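Local coordinates for protein AgaA (Rhizobium radiobacter, PDB 6HLX) that serves as a periplasmic substrate-binding protein that captures the opine agropinic acid for import by an ABC transporter, at residues A[238-243]-A[375-380]; A[273-278]-A[448-453]. One frame throughout, in Å; residues are numbered along the deposited sequence. Where two conformers were deposited one is given.

Interaction 1: residues A[238-243]-A[375-380]; sequences GPFMGL and TVMGSL. With G9Z (agropinic acid), chain E.
F240 places CG between its backbone N and carbonyl carbon (chi1 46°), a crowded position that lays the ring across toward the neighbouring strand, while M377 holds CG anti to its own N (chi1 169°), runs straight on through chi2 and bends at chi3. The two side chains cross obliquely on one face of the sheet, with the M377 sulfur in the plane of the F240 ring, at its edge, SD 5.3 Å from the ring centroid in a Met-aromatic contact; beyond it, CE of M377 comes to 3.8 Å from CE1 of F240. The same methyl folds back beside G242, where no side chain competes for the position. One face of the ring is taken up by the carbonyl O of S379, 3.6 Å from the F240 ring plane over its centre. That oxygen also accepts the amide of F240, N to O 2.9 Å, nearly along the C=O axis, and S379 N returns the bond to F240 O. The second hydrogen-bonded pair is less even: G242 N meets M377 O in the carbonyl plane at 2.8 Å, whereas M377 N approaches G242 O from above its carbonyl plane, 52° out of it. On the opposite face M241 curls at chi2 and chi3, passing its sulfur over G378 CA and bringing its CE to 3.6 Å from CG1 of V376. G378 has no side chain to obstruct the ligand carboxylate, and its O accepts a hydrogen bond from hydroxyl OAP of agropinic acid at 2.7 Å. S379 OG is held by Y392. Strands 240-245 and 374-379 thus pair antiparallel within a mixed sheet, and M377, G378 and S379 line the opine pocket of this periplasmic binding protein.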
ATOM      1  N   GLY A 238       1.356  11.247   3.657  1.00 26.46           N
ATOM      2  CA  GLY A 238       0.251  10.383   3.243  1.00 23.49           C
ATOM      3  C   GLY A 238      -0.167   9.251   4.160  1.00 23.76           C
ATOM      4  O   GLY A 238      -1.374   9.079   4.371  1.00 22.82           O
ATOM      5  N   PRO A 239       0.771   8.433   4.686  1.00 18.77           N
ATOM      6  CA  PRO A 239       0.337   7.270   5.479  1.00 18.16           C
ATOM      7  C   PRO A 239      -0.092   7.593   6.890  1.00 20.88           C
ATOM      8  O   PRO A 239       0.221   8.654   7.431  1.00 20.12           O
ATOM      9  CB  PRO A 239       1.565   6.332   5.482  1.00 19.26           C
ATOM     10  CG  PRO A 239       2.572   6.947   4.468  1.00 22.53           C
ATOM     11  CD  PRO A 239       2.244   8.428   4.508  1.00 19.83           C
ATOM     12  N   PHE A 240      -0.799   6.640   7.489  1.00 19.01           N
ATOM     13  CA  PHE A 240      -1.224   6.745   8.883  1.00 17.88           C
ATOM     14  C   PHE A 240      -0.679   5.523   9.655  1.00 22.25           C
ATOM     15  O   PHE A 240      -0.339   4.486   9.050  1.00 22.23           O
ATOM     16  CB  PHE A 240      -2.768   6.818   9.000  1.00 19.30           C
ATOM     17  CG  PHE A 240      -3.515   5.810   8.146  1.00 19.87           C
ATOM     18  CD1 PHE A 240      -3.568   4.463   8.509  1.00 20.13           C
ATOM     19  CD2 PHE A 240      -4.174   6.208   6.990  1.00 20.98           C
ATOM     20  CE1 PHE A 240      -4.235   3.526   7.701  1.00 21.56           C
ATOM     21  CE2 PHE A 240      -4.861   5.273   6.195  1.00 21.77           C
ATOM     22  CZ  PHE A 240      -4.878   3.936   6.549  1.00 19.79           C
ATOM     23  N   MET A 241      -0.620   5.651  10.979  1.00 20.07           N
ATOM     24  CA  MET A 241      -0.268   4.577  11.918  1.00 18.42           C
ATOM     25  C   MET A 241      -1.520   4.246  12.709  1.00 21.67           C
ATOM     26  O   MET A 241      -2.229   5.148  13.156  1.00 22.03           O
ATOM     27  CB  MET A 241       0.849   4.984  12.908  1.00 20.02           C
ATOM     28  CG  MET A 241       2.191   5.280  12.236  1.00 22.53           C
ATOM     29  SD  MET A 241       2.865   3.902  11.298  1.00 23.45           S
ATOM     30  CE  MET A 241       3.192   2.749  12.600  1.00 22.23           C
ATOM     31  N   GLY A 242      -1.754   2.965  12.946  1.00 20.68           N
ATOM     32  CA  GLY A 242      -2.925   2.535  13.711  1.00 20.44           C
ATOM     33  C   GLY A 242      -2.850   1.065  14.046  1.00 21.88           C
ATOM     34  O   GLY A 242      -1.751   0.515  14.173  1.00 20.18           O
ATOM     35  N   LEU A 243      -4.016   0.422  14.218  1.00 18.97           N
ATOM     36  CA  LEU A 243      -4.053  -1.001  14.540  1.00 19.14           C
ATOM     37  C   LEU A 243      -5.115  -1.711  13.728  1.00 22.28           C
ATOM     38  O   LEU A 243      -6.215  -1.176  13.549  1.00 21.89           O
ATOM     39  CB  LEU A 243      -4.396  -1.191  16.041  1.00 19.74           C
ATOM     40  CG  LEU A 243      -3.331  -0.772  17.069  1.00 22.87           C
ATOM     41  CD1 LEU A 243      -3.944  -0.675  18.457  1.00 23.46           C
ATOM     42  CD2 LEU A 243      -2.156  -1.794  17.102  1.00 23.34           C
ATOM     43  N   THR A 375      -2.183  -6.133  15.098  1.00 19.24           N
ATOM     44  CA  THR A 375      -0.914  -5.742  14.458  1.00 18.75           C
ATOM     45  C   THR A 375      -0.833  -4.257  14.253  1.00 22.04           C
ATOM     46  O   THR A 375      -1.867  -3.611  14.044  1.00 20.42           O
ATOM     47  CB  THR A 375      -0.679  -6.517  13.131  1.00 21.64           C
ATOM     48  OG1 THR A 375       0.628  -6.220  12.601  1.00 21.87           O
ATOM     49  CG2 THR A 375      -1.726  -6.190  12.025  1.00 21.78           C
ATOM     50  N   VAL A 376       0.386  -3.713  14.395  1.00 20.12           N
ATOM     51  CA  VAL A 376       0.649  -2.304  14.088  1.00 19.16           C
ATOM     52  C   VAL A 376       0.382  -2.138  12.573  1.00 21.35           C
ATOM     53  O   VAL A 376       0.891  -2.905  11.741  1.00 21.09           O
ATOM     54  CB  VAL A 376       2.091  -1.896  14.465  1.00 22.30           C
ATOM     55  CG1 VAL A 376       2.451  -0.520  13.905  1.00 22.02           C
ATOM     56  CG2 VAL A 376       2.264  -1.924  15.990  1.00 21.81           C
ATOM     57  N   MET A 377      -0.403  -1.117  12.231  1.00 19.27           N
ATOM     58  CA  MET A 377      -0.778  -0.834  10.847  1.00 17.79           C
ATOM     59  C   MET A 377      -0.078   0.459  10.449  1.00 21.61           C
ATOM     60  O   MET A 377      -0.314   1.486  11.071  1.00 21.76           O
ATOM     61  CB  MET A 377      -2.331  -0.644  10.784  1.00 19.20           C
ATOM     62  CG  MET A 377      -2.848  -0.089   9.444  1.00 21.88           C
ATOM     63  SD  MET A 377      -4.656   0.036   9.389  1.00 23.57           S
ATOM     64  CE  MET A 377      -4.982   1.350  10.666  1.00 21.51           C
ATOM     65  N   GLY A 378       0.777   0.385   9.436  1.00 19.77           N
ATOM     66  CA  GLY A 378       1.456   1.523   8.819  1.00 19.71           C
ATOM     67  C   GLY A 378       1.006   1.473   7.378  1.00 22.08           C
ATOM     68  O   GLY A 378       1.453   0.603   6.633  1.00 19.50           O
ATOM     69  N   SER A 379       0.005   2.284   6.994  1.00 18.14           N
ATOM     70  CA  SER A 379      -0.584   2.078   5.668  1.00 18.24           C
ATOM     71  C   SER A 379      -1.287   3.294   5.123  1.00 19.85           C
ATOM     72  O   SER A 379      -1.093   4.397   5.634  1.00 18.72           O
ATOM     73  CB  SER A 379      -1.522   0.866   5.681  1.00 19.02           C
ATOM     74  OG  SER A 379      -1.676   0.345   4.362  1.00 19.87           O
ATOM     75  N   LEU A 380      -2.037   3.109   4.031  1.00 16.95           N
ATOM     76  CA  LEU A 380      -2.724   4.236   3.367  1.00 16.56           C
ATOM     77  C   LEU A 380      -3.797   3.664   2.474  1.00 19.12           C
ATOM     78  O   LEU A 380      -3.869   2.434   2.312  1.00 19.33           O
ATOM     79  CB  LEU A 380      -1.706   5.061   2.544  1.00 16.99           C
ATOM     80  CG  LEU A 380      -0.535   4.328   1.874  1.00 20.39           C
ATOM     81  CD1 LEU A 380      -1.001   3.373   0.757  1.00 20.79           C
ATOM     82  CD2 LEU A 380       0.463   5.339   1.292  1.00 21.71           C
TER
HETATM   83  OAM G9Z E 604       6.049  -2.269   3.339  1.00 19.83           O
HETATM   84  CAB G9Z E 604       6.075  -1.737   4.458  1.00 20.73           C
HETATM   85  CAC G9Z E 604       7.221  -1.744   5.279  1.00 21.35           C
HETATM   86  CB  G9Z E 604       6.833  -0.957   6.568  1.00 20.86           C
HETATM   87  CA  G9Z E 604       5.341  -0.697   6.439  1.00 19.50           C
HETATM   88  C   G9Z E 604       5.039   0.686   6.644  1.00 21.29           C
HETATM   89  O   G9Z E 604       5.137   1.481   5.669  1.00 20.70           O
HETATM   90  N   G9Z E 604       5.000  -1.208   5.071  1.00 18.24           N
HETATM   91  CAG G9Z E 604       3.645  -1.045   4.417  1.00 18.29           C
HETATM   92  CAH G9Z E 604       2.671  -2.102   4.940  1.00 20.27           C
HETATM   93  OAP G9Z E 604       2.499  -1.851   6.334  1.00 20.84           O
HETATM   94  CAI G9Z E 604       1.313  -2.057   4.233  1.00 20.24           C
HETATM   95  OAQ G9Z E 604       1.527  -1.884   2.809  1.00 19.16           O
HETATM   96  CAJ G9Z E 604       0.518  -3.392   4.422  1.00 19.85           C
HETATM   97  OAR G9Z E 604      -0.744  -3.301   3.736  1.00 20.34           O
HETATM   98  CAK G9Z E 604       0.304  -3.866   5.880  1.00 19.14           C
HETATM   99  OAT G9Z E 604      -0.179  -5.224   5.877  1.00 20.09           O
HETATM  100  CAL G9Z E 604      -0.622  -2.935   6.678  1.00 19.08           C
HETATM  101  OAS G9Z E 604      -0.672  -3.356   8.059  1.00 20.39           O
HETATM  102  OXT G9Z E 604       4.719   1.054   7.807  1.00 20.87           O

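Interaction 2: residues A[273-278]-A[448-453]; sequences TAFNGL and YFMWRE. With G9Z (agropinic acid), chain E; EDO (1,2-ethanediol), chain X.
A type I' beta turn, F275 to L278, follows the end of helix 267-274 and packs on strand 446-451, just where that strand carries a classic beta bulge at F449 and M450 and runs on to the ligand-binding arginine R452. The turn is closed by L278 N bonding to F275 O, and F275 and L278 supply its contact surface in similar measure. M450, in the conformer given, has CG in the crowded position between N and carbonyl carbon (chi1 62°), then bends at chi3, so that its methyl lies over one face of the F275 ring, offset toward the rim. CE is 3.8 Å from the F275 ring centroid, a CH-pi contact, and SD, oblique to the ring, is 3.5 Å from CD1 of F275. The aliphatic part of R452 runs near the same ring, where CD of R452 is 3.8 Å from CE2 of F275. R452 is extended from CG to NE, which carries its guanidinium past the phenyl to the ligand: NH2 donates to O of agropinic acid at 2.7 Å, almost straight, and NH1 to OXT at 2.9 Å, a two-pronged grip on one carboxylate. Q454 takes a further bond from NH2, and would help fix its rotation. Farther along, L278 lays CD1 against the E453 carboxylate, whose OE2 forms a salt bridge with R235, and one water links L278 O to E453 N. F334 of helix 333-347 meets the F275 ring, I270 and I271 of helix 267-274 touch M450, and M241 of strand 240-245 packs on F275, M450 and R452 alike.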
ATOM      1  N   THR A 273       8.056   9.388  20.583  1.00 26.71           N
ATOM      2  CA  THR A 273       9.012   8.295  20.823  1.00 25.99           C
ATOM      3  C   THR A 273       9.317   7.440  19.592  1.00 29.37           C
ATOM      4  O   THR A 273      10.320   6.742  19.610  1.00 29.93           O
ATOM      5  CB  THR A 273       8.592   7.395  22.006  1.00 29.45           C
ATOM      6  OG1 THR A 273       7.477   6.591  21.623  1.00 29.19           O
ATOM      7  CG2 THR A 273       8.299   8.178  23.304  1.00 27.63           C
ATOM      8  N   ALA A 274       8.453   7.456  18.563  1.00 24.66           N
ATOM      9  CA  ALA A 274       8.660   6.643  17.359  1.00 24.19           C
ATOM     10  C   ALA A 274       8.975   7.468  16.121  1.00 26.48           C
ATOM     11  O   ALA A 274       9.493   6.916  15.147  1.00 26.56           O
ATOM     12  CB  ALA A 274       7.428   5.783  17.100  1.00 24.51           C
ATOM     13  N   PHE A 275       8.569   8.753  16.105  1.00 23.88           N
ATOM     14  CA  PHE A 275       8.724   9.598  14.915  1.00 23.13           C
ATOM     15  C   PHE A 275       9.457  10.928  15.164  1.00 27.13           C
ATOM     16  O   PHE A 275       9.317  11.870  14.365  1.00 26.18           O
ATOM     17  CB  PHE A 275       7.350   9.846  14.264  1.00 22.89           C
ATOM     18  CG  PHE A 275       6.701   8.583  13.755  1.00 23.81           C
ATOM     19  CD1 PHE A 275       5.885   7.817  14.585  1.00 24.75           C
ATOM     20  CD2 PHE A 275       6.931   8.137  12.455  1.00 24.50           C
ATOM     21  CE1 PHE A 275       5.298   6.635  14.114  1.00 24.85           C
ATOM     22  CE2 PHE A 275       6.317   6.977  11.978  1.00 25.08           C
ATOM     23  CZ  PHE A 275       5.513   6.231  12.816  1.00 22.99           C
ATOM     24  N   ASN A 276      10.245  11.001  16.257  1.00 26.19           N
ATOM     25  CA  ASN A 276      11.059  12.190  16.563  1.00 27.49           C
ATOM     26  C   ASN A 276      10.239  13.503  16.611  1.00 32.43           C
ATOM     27  O   ASN A 276      10.726  14.575  16.231  1.00 31.92           O
ATOM     28  CB  ASN A 276      12.226  12.284  15.534  1.00 28.84           C
ATOM     29  CG  ASN A 276      13.311  13.273  15.889  1.00 51.05           C
ATOM     30  OD1 ASN A 276      13.770  14.064  15.043  1.00 43.76           O
ATOM     31  ND2 ASN A 276      13.719  13.268  17.149  1.00 41.94           N
ATOM     32  N   GLY A 277       8.991  13.403  17.059  1.00 29.39           N
ATOM     33  CA  GLY A 277       8.121  14.570  17.150  1.00 29.54           C
ATOM     34  C   GLY A 277       7.473  14.984  15.839  1.00 32.37           C
ATOM     35  O   GLY A 277       6.768  15.994  15.806  1.00 32.51           O
ATOM     36  N   LEU A 278       7.662  14.193  14.756  1.00 29.75           N
ATOM     37  CA  LEU A 278       7.081  14.501  13.438  1.00 29.26           C
ATOM     38  C   LEU A 278       5.796  13.714  13.186  1.00 32.72           C
ATOM     39  O   LEU A 278       5.806  12.499  13.252  1.00 33.07           O
ATOM     40  CB  LEU A 278       8.084  14.220  12.306  1.00 29.02           C
ATOM     41  CG  LEU A 278       9.423  14.964  12.345  1.00 34.57           C
ATOM     42  CD1 LEU A 278      10.338  14.462  11.240  1.00 34.98           C
ATOM     43  CD2 LEU A 278       9.234  16.476  12.227  1.00 37.38           C
ATOM     44  N   TYR A 448      -7.024   4.383  14.568  1.00 19.97           N
ATOM     45  CA  TYR A 448      -5.974   5.194  13.943  1.00 20.32           C
ATOM     46  C   TYR A 448      -5.375   6.143  14.967  1.00 25.18           C
ATOM     47  O   TYR A 448      -6.112   6.720  15.775  1.00 25.17           O
ATOM     48  CB  TYR A 448      -6.563   6.013  12.779  1.00 21.69           C
ATOM     49  CG  TYR A 448      -7.339   5.188  11.780  1.00 20.49           C
ATOM     50  CD1 TYR A 448      -8.710   4.986  11.928  1.00 21.56           C
ATOM     51  CD2 TYR A 448      -6.717   4.666  10.644  1.00 20.55           C
ATOM     52  CE1 TYR A 448      -9.432   4.225  11.008  1.00 22.67           C
ATOM     53  CE2 TYR A 448      -7.435   3.922   9.707  1.00 20.91           C
ATOM     54  CZ  TYR A 448      -8.799   3.727   9.884  1.00 25.26           C
ATOM     55  OH  TYR A 448      -9.524   3.013   8.967  1.00 23.36           O
ATOM     56  N   PHE A 449      -4.046   6.346  14.891  1.00 21.17           N
ATOM     57  CA  PHE A 449      -3.374   7.189  15.873  1.00 22.09           C
ATOM     58  C   PHE A 449      -2.736   8.434  15.335  1.00 23.88           C
ATOM     59  O   PHE A 449      -2.755   9.445  16.037  1.00 24.35           O
ATOM     60  CB  PHE A 449      -2.307   6.374  16.627  1.00 23.57           C
ATOM     61  CG  PHE A 449      -2.895   5.260  17.469  1.00 25.36           C
ATOM     62  CD1 PHE A 449      -3.972   5.501  18.317  1.00 28.44           C
ATOM     63  CD2 PHE A 449      -2.380   3.967  17.394  1.00 28.16           C
ATOM     64  CE1 PHE A 449      -4.518   4.463  19.098  1.00 30.25           C
ATOM     65  CE2 PHE A 449      -2.923   2.936  18.175  1.00 30.74           C
ATOM     66  CZ  PHE A 449      -3.988   3.192  19.010  1.00 29.21           C
ATOM     67  N   MET A 450      -2.131   8.377  14.129  1.00 20.76           N
ATOM     68  CA  MET A 450      -1.422   9.548  13.622  0.50 20.77           C
ATOM     69  C   MET A 450      -1.177   9.500  12.128  1.00 23.47           C
ATOM     70  O   MET A 450      -1.152   8.406  11.548  1.00 21.22           O
ATOM     71  CB  MET A 450      -0.049   9.666  14.329  0.50 22.95           C
ATOM     72  CG  MET A 450       0.864   8.476  14.064  0.50 25.74           C
ATOM     73  SD  MET A 450       2.534   8.680  14.667  0.50 29.57           S
ATOM     74  CE  MET A 450       3.207   9.801  13.402  0.50 25.70           C
ATOM     75  N   TRP A 451      -0.953  10.677  11.528  1.00 20.95           N
ATOM     76  CA  TRP A 451      -0.543  10.810  10.124  1.00 20.38           C
ATOM     77  C   TRP A 451       0.980  10.907  10.234  1.00 25.30           C
ATOM     78  O   TRP A 451       1.497  11.647  11.102  1.00 25.89           O
ATOM     79  CB  TRP A 451      -1.025  12.130   9.511  1.00 20.01           C
ATOM     80  CG  TRP A 451      -2.498  12.203   9.312  1.00 21.62           C
ATOM     81  CD1 TRP A 451      -3.379  12.983  10.001  1.00 25.19           C
ATOM     82  CD2 TRP A 451      -3.274  11.457   8.358  1.00 21.31           C
ATOM     83  NE1 TRP A 451      -4.656  12.795   9.516  1.00 24.81           N
ATOM     84  CE2 TRP A 451      -4.617  11.878   8.495  1.00 24.69           C
ATOM     85  CE3 TRP A 451      -2.953  10.526   7.353  1.00 22.64           C
ATOM     86  CZ2 TRP A 451      -5.650  11.351   7.714  1.00 24.47           C
ATOM     87  CZ3 TRP A 451      -3.975  10.027   6.548  1.00 23.23           C
ATOM     88  CH2 TRP A 451      -5.307  10.434   6.740  1.00 23.80           C
ATOM     89  N   ARG A 452       1.707  10.192   9.387  1.00 21.82           N
ATOM     90  CA  ARG A 452       3.176  10.263   9.464  1.00 22.04           C
ATOM     91  C   ARG A 452       3.781  10.866   8.197  1.00 25.24           C
ATOM     92  O   ARG A 452       3.159  10.827   7.130  1.00 24.15           O
ATOM     93  CB  ARG A 452       3.787   8.865   9.713  1.00 25.19           C
ATOM     94  CG  ARG A 452       3.662   7.915   8.517  1.00 28.02           C
ATOM     95  CD  ARG A 452       4.298   6.554   8.783  1.00 27.74           C
ATOM     96  NE  ARG A 452       4.785   5.940   7.544  1.00 25.51           N
ATOM     97  CZ  ARG A 452       4.628   4.658   7.226  1.00 27.10           C
ATOM     98  NH1 ARG A 452       3.972   3.837   8.041  1.00 24.24           N
ATOM     99  NH2 ARG A 452       5.146   4.180   6.104  1.00 21.48           N
ATOM    100  N   GLU A 453       5.032  11.330   8.294  1.00 22.31           N
ATOM    101  CA  GLU A 453       5.772  11.762   7.100  1.00 22.36           C
ATOM    102  C   GLU A 453       6.343  10.496   6.438  1.00 25.91           C
ATOM    103  O   GLU A 453       6.723   9.538   7.130  1.00 26.90           O
ATOM    104  CB  GLU A 453       6.947  12.667   7.485  1.00 24.35           C
ATOM    105  CG  GLU A 453       6.496  14.013   8.027  1.00 31.31           C
ATOM    106  CD  GLU A 453       7.612  15.030   8.131  1.00 43.74           C
ATOM    107  OE1 GLU A 453       7.345  16.146   8.630  1.00 36.80           O
ATOM    108  OE2 GLU A 453       8.753  14.716   7.719  1.00 34.37           O
TER
HETATM  109  OAM G9Z E 604       6.049  -2.269   3.339  1.00 19.83           O
HETATM  110  CAB G9Z E 604       6.075  -1.737   4.458  1.00 20.73           C
HETATM  111  CAC G9Z E 604       7.221  -1.744   5.279  1.00 21.35           C
HETATM  112  CB  G9Z E 604       6.833  -0.957   6.568  1.00 20.86           C
HETATM  113  CA  G9Z E 604       5.341  -0.697   6.439  1.00 19.50           C
HETATM  114  C   G9Z E 604       5.039   0.686   6.644  1.00 21.29           C
HETATM  115  O   G9Z E 604       5.137   1.481   5.669  1.00 20.70           O
HETATM  116  N   G9Z E 604       5.000  -1.208   5.071  1.00 18.24           N
HETATM  117  CAG G9Z E 604       3.645  -1.045   4.417  1.00 18.29           C
HETATM  118  CAH G9Z E 604       2.671  -2.102   4.940  1.00 20.27           C
HETATM  119  OAP G9Z E 604       2.499  -1.851   6.334  1.00 20.84           O
HETATM  120  CAI G9Z E 604       1.313  -2.057   4.233  1.00 20.24           C
HETATM  121  OAQ G9Z E 604       1.527  -1.884   2.809  1.00 19.16           O
HETATM  122  CAJ G9Z E 604       0.518  -3.392   4.422  1.00 19.85           C
HETATM  123  OAR G9Z E 604      -0.744  -3.301   3.736  1.00 20.34           O
HETATM  124  CAK G9Z E 604       0.304  -3.866   5.880  1.00 19.14           C
HETATM  125  OAT G9Z E 604      -0.179  -5.224   5.877  1.00 20.09           O
HETATM  126  CAL G9Z E 604      -0.622  -2.935   6.678  1.00 19.08           C
HETATM  127  OAS G9Z E 604      -0.672  -3.356   8.059  1.00 20.39           O
HETATM  128  OXT G9Z E 604       4.719   1.054   7.807  1.00 20.87           O
HETATM  129  C1  EDO X 623      12.217   8.261  17.486  1.00 54.61           C
HETATM  130  O1  EDO X 623      11.483   9.258  18.165  1.00 52.52           O
HETATM  131  C2  EDO X 623      13.356   8.900  16.684  1.00 57.59           C
HETATM  132  O2  EDO X 623      14.193   7.858  16.229  1.00 61.06           O
HETATM  133  O   HOH W   1       6.227  11.164  10.843  1.00 33.38           O

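Interactions 1 and 2 share a sheet and a ligand, their centres about 10 Å apart. Strand 240-245 is common to both: paired with 374-379 on one side, it joins 446-451 on the other, where M241 O lies 2.8 Å from F449 N and M241 N 2.9 Å from M450 O, both probable hydrogen bonds at the bulge. The M241 side chain bridges the contacts too, with SD 3.4 Å from NH1 of R452. Agropinic acid is gripped at two points, the hydroxyl OAP near the ring end of its sugar-derived chain by G378 and its carboxylate by R452, with Q244, R363, Y216, T23 and T402 adding further hydrogen bonds.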